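Local coordinates for nudix hydrolase domain-containing protein (Thermotoga maritima, PDB 3E57), which is of uncharacterised function but, as a putative Nudix hydrolase, probably cleaves nucleoside diphosphates linked to some other moiety, at residues Arg17-Lys22 with Gly52-Arg57; Asp43-Leu48 with Glu117-Gly122; Glu137-Gly142 with Leu161-Phe166. All coordinates share one frame; numbering follows the deposited sequence.

Overall arrangement
Three contacts sample a mixed sheet and the helices packed on it. Interaction 1 pairs strand 53-56 with strand 17-22, which is joined in turn to strand 66-77. Interaction 2 sets helix 41-51 against helix 115-130; its centre is about 12 Å from that of interaction 1, and the two touch, F54 CZ lying 3.6 Å from A118 CB. Their segments alternate along the chain. Interaction 3, strands 131-145 and 155-163, comes later in sequence, its centre about 25 Å from that of interaction 1 across the chain's centre. F44 touches F140, so interaction 2 packs against both of the others, which do not meet each other.

Interaction 1: residues Arg17-Lys22 with Gly52-Arg57; sequences RILVVK and GFFRER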
# COMPACT_ATOMS: atom_id res chain seq x y z
N ARG B 17 15.45 -3.84 -25.25
CA ARG B 17 15.71 -4.69 -24.08
C ARG B 17 15.70 -3.81 -22.83
O ARG B 17 16.39 -2.78 -22.80
CB ARG B 17 17.05 -5.42 -24.20
CG ARG B 17 17.10 -6.44 -25.33
CD ARG B 17 17.53 -7.82 -24.83
NE ARG B 17 18.87 -7.80 -24.23
CZ ARG B 17 19.34 -8.73 -23.42
NH1 ARG B 17 18.61 -9.79 -23.08
NH2 ARG B 17 20.57 -8.61 -22.92
N ILE B 18 14.97 -4.23 -21.81
CA ILE B 18 14.72 -3.36 -20.65
C ILE B 18 15.07 -4.00 -19.30
O ILE B 18 15.12 -5.22 -19.19
CB ILE B 18 13.26 -2.82 -20.64
CG1 ILE B 18 12.21 -3.93 -20.81
CG2 ILE B 18 13.08 -1.78 -21.73
CD1 ILE B 18 11.94 -4.75 -19.59
N LEU B 19 15.31 -3.15 -18.30
CA LEU B 19 15.76 -3.60 -16.98
C LEU B 19 14.66 -4.33 -16.22
O LEU B 19 13.53 -3.83 -16.07
CB LEU B 19 16.28 -2.42 -16.14
CG LEU B 19 16.85 -2.71 -14.74
CD1 LEU B 19 18.10 -3.58 -14.83
CD2 LEU B 19 17.16 -1.41 -14.01
N VAL B 20 15.00 -5.52 -15.73
CA VAL B 20 14.09 -6.34 -14.94
C VAL B 20 14.82 -6.95 -13.75
O VAL B 20 16.05 -6.95 -13.71
CB VAL B 20 13.48 -7.47 -15.81
CG1 VAL B 20 12.64 -6.88 -16.92
CG2 VAL B 20 14.58 -8.39 -16.40
N VAL B 21 14.06 -7.43 -12.78
CA VAL B 21 14.58 -8.29 -11.72
C VAL B 21 13.65 -9.49 -11.58
O VAL B 21 12.48 -9.41 -11.94
CB VAL B 21 14.68 -7.57 -10.36
CG1 VAL B 21 15.71 -6.46 -10.42
CG2 VAL B 21 13.32 -7.03 -9.92
N LYS B 22 14.18 -10.60 -11.09
CA LYS B 22 13.36 -11.77 -10.78
C LYS B 22 12.51 -11.41 -9.57
O LYS B 22 12.99 -10.80 -8.63
CB LYS B 22 14.21 -13.01 -10.48
CG LYS B 22 14.99 -13.54 -11.69
CD LYS B 22 15.45 -15.01 -11.50
CE LYS B 22 16.41 -15.19 -10.31
NZ LYS B 22 17.06 -16.56 -10.30
N GLY B 52 19.76 -7.07 -11.08
CA GLY B 52 19.20 -6.53 -12.31
C GLY B 52 19.80 -7.16 -13.55
O GLY B 52 20.98 -7.51 -13.56
N PHE B 53 18.97 -7.33 -14.57
CA PHE B 53 19.42 -7.75 -15.90
C PHE B 53 18.43 -7.24 -16.94
O PHE B 53 17.36 -6.74 -16.58
CB PHE B 53 19.59 -9.28 -15.97
CG PHE B 53 18.31 -10.06 -15.74
CD1 PHE B 53 17.65 -10.67 -16.81
CD2 PHE B 53 17.79 -10.22 -14.47
CE1 PHE B 53 16.49 -11.40 -16.60
CE2 PHE B 53 16.62 -10.94 -14.26
CZ PHE B 53 15.97 -11.53 -15.33
N PHE B 54 18.79 -7.34 -18.22
CA PHE B 54 17.94 -6.81 -19.28
C PHE B 54 17.30 -7.91 -20.12
O PHE B 54 17.90 -8.96 -20.33
CB PHE B 54 18.72 -5.84 -20.16
CG PHE B 54 19.21 -4.63 -19.43
CD1 PHE B 54 18.43 -3.49 -19.35
CD2 PHE B 54 20.43 -4.65 -18.79
CE1 PHE B 54 18.88 -2.37 -18.65
CE2 PHE B 54 20.89 -3.53 -18.09
CZ PHE B 54 20.11 -2.39 -18.03
N ARG B 55 16.08 -7.66 -20.58
CA ARG B 55 15.29 -8.61 -21.37
C ARG B 55 14.35 -7.87 -22.30
O ARG B 55 13.95 -6.73 -22.02
CB ARG B 55 14.47 -9.53 -20.46
CG ARG B 55 15.27 -10.63 -19.74
CD ARG B 55 15.86 -11.66 -20.72
NE ARG B 55 16.56 -12.74 -20.02
CZ ARG B 55 17.88 -12.81 -19.80
NH1 ARG B 55 18.70 -11.84 -20.21
NH2 ARG B 55 18.38 -13.85 -19.16
N GLU B 56 13.99 -8.51 -23.41
CA GLU B 56 13.03 -7.97 -24.37
C GLU B 56 11.73 -7.58 -23.68
O GLU B 56 11.19 -8.35 -22.89
CB GLU B 56 12.76 -9.00 -25.47
CG GLU B 56 11.66 -8.62 -26.47
CD GLU B 56 11.99 -7.38 -27.28
OE1 GLU B 56 13.19 -7.09 -27.49
OE2 GLU B 56 11.03 -6.71 -27.73
N ARG B 57 11.22 -6.39 -24.01
CA ARG B 57 10.03 -5.82 -23.36
C ARG B 57 8.78 -6.66 -23.59
O ARG B 57 8.06 -6.98 -22.65
CB ARG B 57 9.78 -4.39 -23.86
CG ARG B 57 8.57 -3.69 -23.23
CD ARG B 57 8.57 -2.20 -23.54
NE ARG B 57 7.31 -1.55 -23.17
CZ ARG B 57 7.06 -0.24 -23.28
NH1 ARG B 57 7.99 0.59 -23.75
NH2 ARG B 57 5.88 0.25 -22.92
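V20 and F53 form a hydrogen-bonded pair of an antiparallel ladder, and I18 with R55 forms the next. V20 N binds F53 O at 2.8 Å and I18 N binds R55 O at 2.7 Å; F53 N to V20 O and R55 N to I18 O complete the four bonds.

Apolar contacts follow both faces of the ladder. On the face of I18, V20, F53 and R55, V20 CG2 sits over the F53 ring, 3.6 Å from its centroid. The first torsion of F53 (chi1 62°) puts CG between the backbone N and the carbonyl carbon; from there the ring lies with one face against V20 CG2. On the face of L19 and F54, L19 CD1 makes a second CH-pi contact, 4.2 Å from the F54 ring centroid, while L19 CB lies 3.6 Å from F54 CE1.

Charged groups gather at the far end. R17 NH1 and R55 NH1 are 3.5 Å apart, their guanidinium planes nearly parallel; R55 NH1 bonds F54 O, and R17 NH2 forms a salt bridge with E109. The chemistry implies that E109 and this carbonyl probably offset the repulsion between the two arginines.

Interaction 2: residues Asp43-Leu48 with Glu117-Gly122; sequences DFLNFL and EAFLKG
The helix that carries F119, 115-130, is probably the Nudix-box helix, for its REVNEE sequence matches the REUXEE core of that motif; F44, L45 and L48 of helix 41-51 all approach F119 from one side of its ring in a buried apolar contact. The short helical segments run at 121° to each other with axes 10.5 Å apart, so large side chains have to bridge the distance. In F119 the first torsion sets CG anti to the backbone N (chi1 179°). F44 turns its edge to the face of the F119 ring in an offset edge-to-face pair, planes at 77° and centroids 5.5 Å apart; F44 CE2 touches F119 CE1 and CZ. One turn on, L48 CD1 approaches the root of the ring, 3.5 Å from F119 CD1 and nearly as close to CG and CB. L45 CD2, on the same side of the ring, lies 3.9 Å from F119 CD2 and reaches more loosely to L120 CD2. An alanine in place of F119 would probably open a gap between the helices and deprive the F44 edge of its aromatic partner. V69, A158 and F160 of the sheet also touch F119. Packing of this kind, helices sharing a hydrophobic core over a sheet, fits the alpha/beta/alpha sandwich of Nudix enzymes.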
# COMPACT_ATOMS: atom_id res chain seq x y z
N ASP B 43 20.69 1.11 -0.98
CA ASP B 43 20.30 -0.30 -0.90
C ASP B 43 19.60 -0.75 -2.19
O ASP B 43 19.88 -1.83 -2.72
CB ASP B 43 19.37 -0.57 0.29
CG ASP B 43 20.07 -0.42 1.64
OD1 ASP B 43 21.32 -0.40 1.70
OD2 ASP B 43 19.35 -0.32 2.67
N PHE B 44 18.71 0.10 -2.70
CA PHE B 44 18.02 -0.20 -3.95
C PHE B 44 18.96 -0.30 -5.15
O PHE B 44 18.87 -1.23 -5.95
CB PHE B 44 16.93 0.84 -4.23
CG PHE B 44 16.18 0.59 -5.49
CD1 PHE B 44 15.45 -0.58 -5.65
CD2 PHE B 44 16.22 1.50 -6.53
CE1 PHE B 44 14.77 -0.83 -6.81
CE2 PHE B 44 15.53 1.24 -7.72
CZ PHE B 44 14.80 0.07 -7.84
N LEU B 45 19.85 0.68 -5.30
CA LEU B 45 20.79 0.69 -6.42
C LEU B 45 21.73 -0.51 -6.37
O LEU B 45 22.02 -1.12 -7.41
CB LEU B 45 21.61 1.98 -6.44
CG LEU B 45 20.88 3.28 -6.80
CD1 LEU B 45 21.88 4.43 -6.75
CD2 LEU B 45 20.19 3.19 -8.17
N ASN B 46 22.19 -0.85 -5.17
CA ASN B 46 22.97 -2.07 -4.93
C ASN B 46 22.17 -3.31 -5.33
O ASN B 46 22.69 -4.21 -5.97
CB ASN B 46 23.37 -2.17 -3.46
CG ASN B 46 24.48 -1.20 -3.09
OD1 ASN B 46 25.18 -0.67 -3.96
ND2 ASN B 46 24.65 -0.96 -1.79
N PHE B 47 20.89 -3.33 -4.95
CA PHE B 47 19.98 -4.41 -5.35
C PHE B 47 19.91 -4.56 -6.86
O PHE B 47 19.94 -5.68 -7.38
CB PHE B 47 18.58 -4.17 -4.76
CG PHE B 47 17.51 -5.00 -5.38
CD1 PHE B 47 17.29 -6.30 -4.98
CD2 PHE B 47 16.68 -4.46 -6.36
CE1 PHE B 47 16.29 -7.08 -5.55
CE2 PHE B 47 15.69 -5.23 -6.94
CZ PHE B 47 15.49 -6.54 -6.53
N LEU B 48 19.84 -3.44 -7.58
CA LEU B 48 19.83 -3.46 -9.04
C LEU B 48 21.13 -4.01 -9.62
O LEU B 48 21.11 -4.82 -10.53
CB LEU B 48 19.58 -2.06 -9.61
CG LEU B 48 18.22 -1.42 -9.38
CD1 LEU B 48 18.16 -0.06 -10.08
CD2 LEU B 48 17.11 -2.37 -9.86
N GLU B 117 23.87 2.21 -13.48
CA GLU B 117 24.15 3.28 -14.43
C GLU B 117 23.00 3.47 -15.42
O GLU B 117 22.64 4.60 -15.73
CB GLU B 117 25.45 2.97 -15.19
CG GLU B 117 25.92 4.06 -16.13
CD GLU B 117 27.01 3.59 -17.07
OE1 GLU B 117 27.63 2.54 -16.78
OE2 GLU B 117 27.25 4.26 -18.10
N ALA B 118 22.45 2.36 -15.92
CA ALA B 118 21.33 2.41 -16.86
C ALA B 118 20.11 3.01 -16.19
O ALA B 118 19.39 3.81 -16.79
CB ALA B 118 21.00 1.02 -17.41
N PHE B 119 19.88 2.62 -14.93
CA PHE B 119 18.76 3.14 -14.15
C PHE B 119 18.84 4.65 -14.02
O PHE B 119 17.90 5.36 -14.36
CB PHE B 119 18.72 2.51 -12.75
CG PHE B 119 17.58 3.02 -11.89
CD1 PHE B 119 16.35 2.37 -11.89
CD2 PHE B 119 17.74 4.15 -11.11
CE1 PHE B 119 15.30 2.85 -11.11
CE2 PHE B 119 16.70 4.64 -10.33
CZ PHE B 119 15.48 3.98 -10.33
N LEU B 120 19.99 5.14 -13.57
CA LEU B 120 20.16 6.56 -13.30
C LEU B 120 20.01 7.42 -14.57
O LEU B 120 19.32 8.44 -14.54
CB LEU B 120 21.49 6.83 -12.59
CG LEU B 120 21.55 6.25 -11.17
CD1 LEU B 120 22.93 6.43 -10.55
CD2 LEU B 120 20.49 6.88 -10.28
N LYS B 121 20.60 6.99 -15.68
CA LYS B 121 20.44 7.72 -16.94
C LYS B 121 19.03 7.55 -17.52
O LYS B 121 18.43 8.52 -18.00
CB LYS B 121 21.52 7.33 -17.96
CG LYS B 121 22.81 8.12 -17.76
CD LYS B 121 23.79 7.93 -18.90
CE LYS B 121 25.20 8.39 -18.52
NZ LYS B 121 25.70 7.75 -17.26
N GLY B 122 18.51 6.33 -17.46
CA GLY B 122 17.14 6.04 -17.91
C GLY B 122 16.09 6.83 -17.14
O GLY B 122 15.11 7.30 -17.73

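Interaction 3: residues Glu137-Gly142 with Leu161-Phe166; sequences ELEFLG and LGRGKF
E139 and R163 lie side by side on one face of an antiparallel strand pair and point the same way, with L161 beside them. E139 carries CG anti to its backbone N (chi1 -176°) and continues extended, bringing its carboxylate alongside the arginine. Carboxylate and guanidinium planes are 24° apart, yet the salt bridge is slack: E139 OE1 and R163 NH1 are 3.4 Å apart, and the hydrogen bond within it is weak. L161 CD2 packs over one face of the R163 guanidinium and stands 4.0 Å from E139 OE1, so the ion pair rests partly on an apolar branch. Nearby, L141 CD1 faces L161 CB at 4.2 Å, and L203 of helix 194-206 touches both leucines.

Both strands, 131-145 and 155-163, contribute to the Nudix domain and join the chain's mixed sheet. E139 and L161 are a hydrogen-bonded pair: E139 N to L161 O is 2.8 Å, with L161 N to E139 O returning the bond. R163 N to E137 O, at 3.1 Å, extends the ladder. Further along, L141 and G142 both face L159 in a classic beta bulge.

On the reverse face, L138 reaches across to its non-hydrogen-bonded partner G162. Its CD2 lies 3.4 Å from G162 CA, a tight carbon contact, and a beta carbon at that glycine would clash with the leucine methyl.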
# COMPACT_ATOMS: atom_id res chain seq x y z
N GLU B 137 16.59 18.46 -6.87
CA GLU B 137 16.77 17.15 -6.26
C GLU B 137 15.80 16.20 -6.91
O GLU B 137 14.62 16.54 -7.10
CB GLU B 137 16.52 17.18 -4.75
CG GLU B 137 17.75 17.57 -3.92
CD GLU B 137 17.94 16.72 -2.66
OE1 GLU B 137 16.93 16.26 -2.08
OE2 GLU B 137 19.12 16.52 -2.25
N LEU B 138 16.30 15.04 -7.30
CA LEU B 138 15.45 13.86 -7.33
C LEU B 138 15.64 13.24 -5.96
O LEU B 138 16.75 12.85 -5.58
CB LEU B 138 15.83 12.88 -8.44
CG LEU B 138 15.39 13.23 -9.87
CD1 LEU B 138 15.27 11.96 -10.71
CD2 LEU B 138 14.08 14.01 -9.89
N GLU B 139 14.56 13.20 -5.20
CA GLU B 139 14.59 12.60 -3.88
C GLU B 139 13.94 11.24 -4.05
O GLU B 139 12.77 11.18 -4.38
CB GLU B 139 13.79 13.46 -2.89
CG GLU B 139 13.84 12.95 -1.44
CD GLU B 139 12.90 13.71 -0.50
OE1 GLU B 139 12.30 14.73 -0.91
OE2 GLU B 139 12.76 13.26 0.66
N PHE B 140 14.70 10.17 -3.85
CA PHE B 140 14.12 8.84 -3.89
C PHE B 140 13.25 8.62 -2.65
O PHE B 140 13.70 8.83 -1.53
CB PHE B 140 15.23 7.79 -3.94
CG PHE B 140 14.74 6.37 -3.89
CD1 PHE B 140 14.09 5.80 -4.97
CD2 PHE B 140 14.93 5.60 -2.76
CE1 PHE B 140 13.66 4.48 -4.92
CE2 PHE B 140 14.51 4.28 -2.71
CZ PHE B 140 13.87 3.73 -3.78
N LEU B 141 11.99 8.21 -2.85
CA LEU B 141 11.07 7.97 -1.75
C LEU B 141 10.96 6.50 -1.39
O LEU B 141 10.92 6.15 -0.22
CB LEU B 141 9.69 8.55 -2.07
CG LEU B 141 9.61 10.04 -2.39
CD1 LEU B 141 8.14 10.45 -2.55
CD2 LEU B 141 10.28 10.87 -1.32
N GLY B 142 10.89 5.62 -2.38
CA GLY B 142 10.78 4.19 -2.11
C GLY B 142 10.22 3.43 -3.29
O GLY B 142 10.29 3.90 -4.43
N LEU B 161 10.47 12.04 -5.92
CA LEU B 161 9.94 13.39 -5.95
C LEU B 161 11.01 14.28 -6.59
O LEU B 161 12.13 14.40 -6.07
CB LEU B 161 9.66 13.86 -4.53
CG LEU B 161 9.20 15.30 -4.35
CD1 LEU B 161 7.95 15.59 -5.17
CD2 LEU B 161 8.97 15.57 -2.87
N GLY B 162 10.68 14.89 -7.72
CA GLY B 162 11.61 15.80 -8.39
C GLY B 162 11.11 17.21 -8.20
O GLY B 162 10.02 17.54 -8.65
N ARG B 163 11.89 18.05 -7.53
CA ARG B 163 11.50 19.44 -7.35
C ARG B 163 12.27 20.31 -8.34
O ARG B 163 13.48 20.14 -8.50
CB ARG B 163 11.75 19.92 -5.92
CG ARG B 163 10.89 19.28 -4.83
CD ARG B 163 11.12 20.04 -3.52
NE ARG B 163 10.38 19.54 -2.36
CZ ARG B 163 10.81 18.58 -1.54
NH1 ARG B 163 11.98 17.97 -1.74
NH2 ARG B 163 10.06 18.22 -0.50
N GLY B 164 11.59 21.24 -8.99
CA GLY B 164 12.25 22.11 -9.96
C GLY B 164 11.37 23.14 -10.61
O GLY B 164 10.40 23.62 -10.02
N LYS B 165 11.73 23.51 -11.83
CA LYS B 165 10.91 24.39 -12.64
C LYS B 165 10.31 23.52 -13.72
O LYS B 165 11.04 22.79 -14.38
CB LYS B 165 11.75 25.53 -13.26
CG LYS B 165 10.91 26.69 -13.80
CD LYS B 165 10.68 27.80 -12.75
CE LYS B 165 9.25 28.37 -12.81
NZ LYS B 165 8.87 28.95 -14.14
N PHE B 166 8.99 23.58 -13.87
CA PHE B 166 8.29 22.91 -14.95
C PHE B 166 7.99 23.94 -16.02
O PHE B 166 7.50 25.02 -15.71
CB PHE B 166 6.98 22.28 -14.46
CG PHE B 166 6.14 21.72 -15.56
CD1 PHE B 166 6.36 20.44 -16.04
CD2 PHE B 166 5.14 22.49 -16.15
CE1 PHE B 166 5.60 19.94 -17.08
CE2 PHE B 166 4.38 21.99 -17.19
CZ PHE B 166 4.61 20.71 -17.65